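PDB 4RXV: hypothetical protein lpg0944 from Legionella pneumophila subsp. pneumophila str. Philadelphia 1, which is of unknown function, but carries in this N-terminal fragment a RavJ-type domain of the CA clan of peptidases, suggesting a cysteine-protease-like effector. Local coordinates for residues A[66-71]-A[101-107]; A[124-130]-A[201-207]. Residues are numbered along the deposited sequence.

Contact 1 (A[66-71]-A[101-107])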
loop_
_atom_site.group_PDB
_atom_site.type_symbol
_atom_site.label_atom_id
_atom_site.label_comp_id
_atom_site.label_asym_id
_atom_site.label_seq_id
_atom_site.Cartn_x
_atom_site.Cartn_y
_atom_site.Cartn_z
ATOM N N PRO A 66 -6.995 0.127 -13.454
ATOM C CA PRO A 66 -8.017 0.672 -12.564
ATOM C C PRO A 66 -8.641 1.964 -13.047
ATOM O O PRO A 66 -7.943 2.870 -13.513
ATOM C CB PRO A 66 -7.246 0.959 -11.275
ATOM C CG PRO A 66 -5.846 1.141 -11.727
ATOM C CD PRO A 66 -5.672 0.125 -12.815
ATOM N N GLN A 67 -9.957 2.051 -12.891
ATOM C CA GLN A 67 -10.678 3.316 -12.890
ATOM C C GLN A 67 -10.312 4.083 -11.607
ATOM O O GLN A 67 -9.970 3.486 -10.594
ATOM C CB GLN A 67 -12.163 2.991 -12.949
ATOM C CG GLN A 67 -13.129 4.171 -12.867
ATOM C CD GLN A 67 -14.559 3.746 -12.506
ATOM O OE1 GLN A 67 -14.802 3.154 -11.445
ATOM N NE2 GLN A 67 -15.516 4.065 -13.377
ATOM N N LEU A 68 -10.343 5.411 -11.660
ATOM C CA LEU A 68 -10.114 6.192 -10.448
ATOM C C LEU A 68 -10.934 5.643 -9.280
ATOM O O LEU A 68 -12.145 5.454 -9.391
ATOM C CB LEU A 68 -10.476 7.658 -10.676
ATOM C CG LEU A 68 -10.300 8.620 -9.497
ATOM C CD1 LEU A 68 -8.834 8.683 -9.074
ATOM C CD2 LEU A 68 -10.805 9.999 -9.865
ATOM N N LEU A 69 -10.250 5.365 -8.179
ATOM C CA LEU A 69 -10.882 4.843 -6.976
ATOM C C LEU A 69 -10.391 5.658 -5.810
ATOM O O LEU A 69 -9.175 5.801 -5.632
ATOM C CB LEU A 69 -10.496 3.387 -6.784
ATOM C CG LEU A 69 -10.999 2.751 -5.505
ATOM C CD1 LEU A 69 -12.516 2.735 -5.490
ATOM C CD2 LEU A 69 -10.390 1.355 -5.375
ATOM N N THR A 70 -11.338 6.156 -5.022
ATOM C CA THR A 70 -11.046 7.040 -3.911
ATOM C C THR A 70 -11.850 6.576 -2.703
ATOM O O THR A 70 -12.941 7.098 -2.427
ATOM C CB THR A 70 -11.426 8.474 -4.264
ATOM O OG1 THR A 70 -12.837 8.554 -4.531
ATOM C CG2 THR A 70 -10.654 8.933 -5.503
ATOM N N PRO A 71 -11.330 5.577 -1.986
ATOM C CA PRO A 71 -12.145 5.086 -0.877
ATOM C C PRO A 71 -12.162 6.101 0.261
ATOM O O PRO A 71 -11.166 6.743 0.579
ATOM C CB PRO A 71 -11.438 3.781 -0.469
ATOM C CG PRO A 71 -10.529 3.442 -1.639
ATOM C CD PRO A 71 -10.113 4.766 -2.169
ATOM N N GLU A 101 -1.078 -2.004 -8.780
ATOM C CA GLU A 101 -0.336 -1.046 -9.581
ATOM C C GLU A 101 -0.128 0.238 -8.754
ATOM O O GLU A 101 -0.520 0.316 -7.577
ATOM C CB GLU A 101 -1.025 -0.802 -10.941
ATOM C CG GLU A 101 -2.538 -0.682 -10.866
ATOM C CD GLU A 101 -2.947 0.436 -9.966
ATOM O OE1 GLU A 101 -3.620 0.184 -8.949
ATOM O OE2 GLU A 101 -2.566 1.587 -10.268
ATOM N N CYS A 102 0.515 1.231 -9.355
ATOM C CA CYS A 102 1.066 2.379 -8.636
ATOM C C CYS A 102 0.034 3.199 -7.878
ATOM O O CYS A 102 0.341 3.787 -6.840
ATOM C CB CYS A 102 1.796 3.276 -9.648
ATOM S SG CYS A 102 2.866 4.545 -8.997
ATOM N N SER A 103 -1.171 3.276 -8.423
ATOM C CA SER A 103 -2.228 4.051 -7.796
ATOM C C SER A 103 -2.851 3.361 -6.588
ATOM O O SER A 103 -2.829 3.908 -5.502
ATOM C CB SER A 103 -3.298 4.400 -8.829
ATOM O OG SER A 103 -2.785 5.360 -9.720
ATOM N N ASN A 104 -3.403 2.173 -6.765
ATOM C CA ASN A 104 -4.293 1.596 -5.747
ATOM C C ASN A 104 -3.603 0.675 -4.776
ATOM O O ASN A 104 -4.224 0.321 -3.782
ATOM C CB ASN A 104 -5.471 0.838 -6.383
ATOM C CG ASN A 104 -6.436 1.739 -7.131
ATOM O OD1 ASN A 104 -6.300 2.975 -7.122
ATOM N ND2 ASN A 104 -7.445 1.131 -7.750
ATOM N N PHE A 105 -2.355 0.261 -5.008
ATOM C CA PHE A 105 -1.768 -0.754 -4.149
ATOM C C PHE A 105 -1.778 -0.325 -2.669
ATOM O O PHE A 105 -2.034 -1.144 -1.785
ATOM C CB PHE A 105 -0.348 -1.034 -4.632
ATOM C CG PHE A 105 0.190 -2.447 -4.357
ATOM C CD1 PHE A 105 -0.354 -3.302 -3.427
ATOM C CD2 PHE A 105 1.282 -2.881 -5.075
ATOM C CE1 PHE A 105 0.194 -4.569 -3.221
ATOM C CE2 PHE A 105 1.855 -4.121 -4.857
ATOM C CZ PHE A 105 1.313 -4.961 -3.927
ATOM N N ALA A 106 -1.496 0.946 -2.399
ATOM C CA ALA A 106 -1.438 1.458 -1.041
ATOM C C ALA A 106 -2.727 1.180 -0.264
ATOM O O ALA A 106 -2.683 1.088 0.958
ATOM C CB ALA A 106 -1.127 2.929 -1.042
ATOM N N TYR A 107 -3.860 1.051 -0.944
ATOM C CA TYR A 107 -5.130 0.823 -0.292
ATOM C C TYR A 107 -5.106 -0.514 0.452
ATOM O O TYR A 107 -5.768 -0.650 1.471
ATOM C CB TYR A 107 -6.254 0.831 -1.307
ATOM C CG TYR A 107 -6.433 2.106 -2.117
ATOM C CD1 TYR A 107 -5.765 3.286 -1.843
ATOM C CD2 TYR A 107 -7.274 2.089 -3.218
ATOM C CE1 TYR A 107 -5.948 4.415 -2.620
ATOM C CE2 TYR A 107 -7.460 3.212 -3.990
ATOM C CZ TYR A 107 -6.780 4.361 -3.689
ATOM O OH TYR A 107 -6.954 5.500 -4.445
HETATM O O HOH W 1 -10.064 0.931 -9.458
HETATM O O HOH W 2 -7.382 5.215 -8.385
#
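From P66 to P71 an irregular loop runs past the turn into helix 105-114. P66, a compact ring that fills space, has CG 3.5 Å from E101 CD and CB 3.5 Å from N104 ND2. The CA-to-CB bond of Q67 points away, but its O accepts from water 1 (2.8 Å), which N104 ND2 reaches weakly (3.1 Å). L69 makes the most polar links: its N donates to water 2 (2.9 Å), which donates to N104 OD1 (2.8 Å); its O receives a 2.5 Å hydrogen bond from Y107 OH; its CD2 packs on Y107 CE2 (3.7 Å). P71 lays CD over the Y107 ring, 3.9 Å from the centroid, a CH-pi contact. E101 OE2 and OE1 accept from S103 N (2.9 Å) and N104 N (3.0 Å), holding the turn. There C102 O bonds H139 ND1; a Cys before a helix, near a His, recalls clan CA peptidases, without proving catalysis. N104, Y107 and two waters thus satisfy backbone groups of Q67 and L69, outside any strand or helix.

Contact 2 (A[124-130]-A[201-207])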
loop_
_atom_site.group_PDB
_atom_site.type_symbol
_atom_site.label_atom_id
_atom_site.label_comp_id
_atom_site.label_asym_id
_atom_site.label_seq_id
_atom_site.Cartn_x
_atom_site.Cartn_y
_atom_site.Cartn_z
ATOM N N ASP A 124 -3.118 7.274 13.681
ATOM C CA ASP A 124 -4.149 7.484 12.679
ATOM C C ASP A 124 -3.580 7.054 11.320
ATOM O O ASP A 124 -2.359 6.985 11.134
ATOM C CB ASP A 124 -4.571 8.957 12.641
ATOM C CG ASP A 124 -5.156 9.447 13.949
ATOM O OD1 ASP A 124 -6.061 8.779 14.475
ATOM O OD2 ASP A 124 -4.751 10.538 14.424
ATOM N N VAL A 125 -4.470 6.747 10.370
ATOM C CA VAL A 125 -4.072 6.279 9.046
ATOM C C VAL A 125 -4.495 7.318 8.038
ATOM O O VAL A 125 -5.589 7.876 8.136
ATOM C CB VAL A 125 -4.714 4.915 8.740
ATOM C CG1 VAL A 125 -4.369 4.458 7.333
ATOM C CG2 VAL A 125 -4.233 3.874 9.729
ATOM N N ALA A 126 -3.636 7.590 7.067
ATOM C CA ALA A 126 -3.996 8.474 5.970
ATOM C C ALA A 126 -3.574 7.839 4.660
ATOM O O ALA A 126 -2.663 7.005 4.623
ATOM C CB ALA A 126 -3.358 9.840 6.120
ATOM N N VAL A 127 -4.226 8.237 3.589
ATOM C CA VAL A 127 -3.822 7.826 2.238
ATOM C C VAL A 127 -3.647 9.084 1.419
ATOM O O VAL A 127 -4.522 9.969 1.430
ATOM C CB VAL A 127 -4.853 6.873 1.599
ATOM C CG1 VAL A 127 -4.395 6.453 0.188
ATOM C CG2 VAL A 127 -5.065 5.656 2.475
ATOM N N ILE A 128 -2.516 9.181 0.761
ATOM C CA ILE A 128 -2.116 10.374 0.041
ATOM C C ILE A 128 -1.779 10.051 -1.406
ATOM O O ILE A 128 -1.321 8.960 -1.746
ATOM C CB ILE A 128 -0.886 11.069 0.712
ATOM C CG1 ILE A 128 0.402 10.247 0.538
ATOM C CG2 ILE A 128 -1.177 11.343 2.187
ATOM C CD1 ILE A 128 1.674 10.932 1.095
ATOM N N GLY A 129 -2.032 11.027 -2.267
ATOM C CA GLY A 129 -1.518 10.998 -3.624
ATOM C C GLY A 129 -0.184 11.687 -3.646
ATOM O O GLY A 129 -0.016 12.800 -3.146
ATOM N N SER A 130 0.788 11.009 -4.234
ATOM C CA SER A 130 2.168 11.461 -4.251
ATOM C C SER A 130 2.741 11.275 -5.664
ATOM O O SER A 130 1.999 11.005 -6.608
ATOM C CB SER A 130 2.958 10.712 -3.173
ATOM O OG SER A 130 4.329 11.053 -3.094
ATOM N N ALA A 201 2.254 16.369 -1.931
ATOM C CA ALA A 201 1.255 15.316 -1.937
ATOM C C ALA A 201 -0.109 15.900 -1.635
ATOM O O ALA A 201 -0.214 17.052 -1.204
ATOM C CB ALA A 201 1.621 14.218 -0.915
ATOM N N THR A 202 -1.150 15.119 -1.865
ATOM C CA THR A 202 -2.504 15.497 -1.549
ATOM C C THR A 202 -3.107 14.428 -0.640
ATOM O O THR A 202 -2.912 13.244 -0.846
ATOM C CB THR A 202 -3.345 15.711 -2.835
ATOM O OG1 THR A 202 -4.624 16.224 -2.463
ATOM C CG2 THR A 202 -3.505 14.445 -3.659
ATOM N N VAL A 203 -3.870 14.839 0.350
ATOM C CA VAL A 203 -4.365 13.893 1.335
ATOM C C VAL A 203 -5.793 13.503 1.036
ATOM O O VAL A 203 -6.719 14.290 1.269
ATOM C CB VAL A 203 -4.241 14.428 2.769
ATOM C CG1 VAL A 203 -4.642 13.347 3.755
ATOM C CG2 VAL A 203 -2.815 14.886 3.045
ATOM N N ASN A 204 -5.990 12.290 0.532
ATOM C CA ASN A 204 -7.296 11.858 0.069
ATOM C C ASN A 204 -8.155 11.188 1.125
ATOM O O ASN A 204 -9.361 11.124 0.973
ATOM C CB ASN A 204 -7.169 10.977 -1.156
ATOM C CG ASN A 204 -6.689 11.763 -2.357
ATOM O OD1 ASN A 204 -5.697 11.410 -2.988
ATOM N ND2 ASN A 204 -7.362 12.857 -2.643
ATOM N N TYR A 205 -7.542 10.680 2.181
ATOM C CA TYR A 205 -8.281 10.032 3.258
ATOM C C TYR A 205 -7.527 10.227 4.554
ATOM O O TYR A 205 -6.311 10.046 4.591
ATOM C CB TYR A 205 -8.464 8.529 2.979
ATOM C CG TYR A 205 -9.047 7.755 4.160
ATOM C CD1 TYR A 205 -10.398 7.827 4.440
ATOM C CD2 TYR A 205 -8.247 6.998 4.995
ATOM C CE1 TYR A 205 -10.939 7.131 5.513
ATOM C CE2 TYR A 205 -8.782 6.289 6.072
ATOM C CZ TYR A 205 -10.118 6.368 6.329
ATOM O OH TYR A 205 -10.620 5.672 7.404
ATOM N N GLN A 206 -8.264 10.556 5.609
ATOM C CA GLN A 206 -7.743 10.586 6.977
ATOM C C GLN A 206 -8.707 9.836 7.878
ATOM O O GLN A 206 -9.865 10.246 8.043
ATOM C CB GLN A 206 -7.566 12.019 7.499
ATOM C CG GLN A 206 -6.610 12.825 6.667
ATOM C CD GLN A 206 -6.189 14.164 7.283
ATOM O OE1 GLN A 206 -5.666 14.225 8.392
ATOM N NE2 GLN A 206 -6.388 15.241 6.549
ATOM N N SER A 207 -8.259 8.750 8.503
ATOM C CA SER A 207 -9.124 8.005 9.410
ATOM C C SER A 207 -9.604 8.877 10.563
ATOM O O SER A 207 -10.685 8.654 11.102
ATOM C CB SER A 207 -8.442 6.746 9.931
ATOM O OG SER A 207 -7.333 7.032 10.775
HETATM O O HOH W 3 -7.886 7.411 13.405
#
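Seven hydrogen bonds join the antiparallel segments 124-130 and 201-207. At one end V125 O accepts from S207 N (2.8 Å) and V125 N donates to S207 OG (2.9 Å), so a small hydroxyl stands in for a backbone carbonyl; at the other, G129 and T202 pair N to O both ways at 2.8 and 2.9 Å. Between them V127 N donates to Y205 O (2.9 Å), while V127 O accepts from N204 N (2.9 Å) and Y205 N (3.2 Å), a classic beta bulge. Water 3 links D124 OD1 (2.5 Å) to S207 OG (2.7 Å), and D124 forms a salt bridge with K147. On one face I128 CG2 meets V203 CG2 at 4.0 Å, branched side chains suited to a strand; on the other V127 CB lies 4.2 Å from Y205 CB, beside helices 74-84 and 105-114, and Y205 OH bonds D210. The extra residue shifts the register by one, yet backbone bonding continues past it, fastening 202-206 as an edge strand of the four-stranded sheet.

Contact 1 precedes contact 2 along the chain, the first closing before the second opens, and their centres lie about 12 Å apart within the RavJ peptidase region. Helix 105-114 connects them: Y107 of this helix hydrogen-bonds the loop through its OH, while its CE1 packs 3.8 Å from V127 CG1 of the sheet. Helix 74-84, which follows the loop, also touches both, through F80 in contact 1 and Y77 in contact 2, and P71 O comes within 4.0 Å of Y205 CB. A late strand, 202-206, is thereby joined to helices that come earlier in the sequence. Together they describe helices packed on an antiparallel sheet, consistent with a papain-like (clan CA) arrangement.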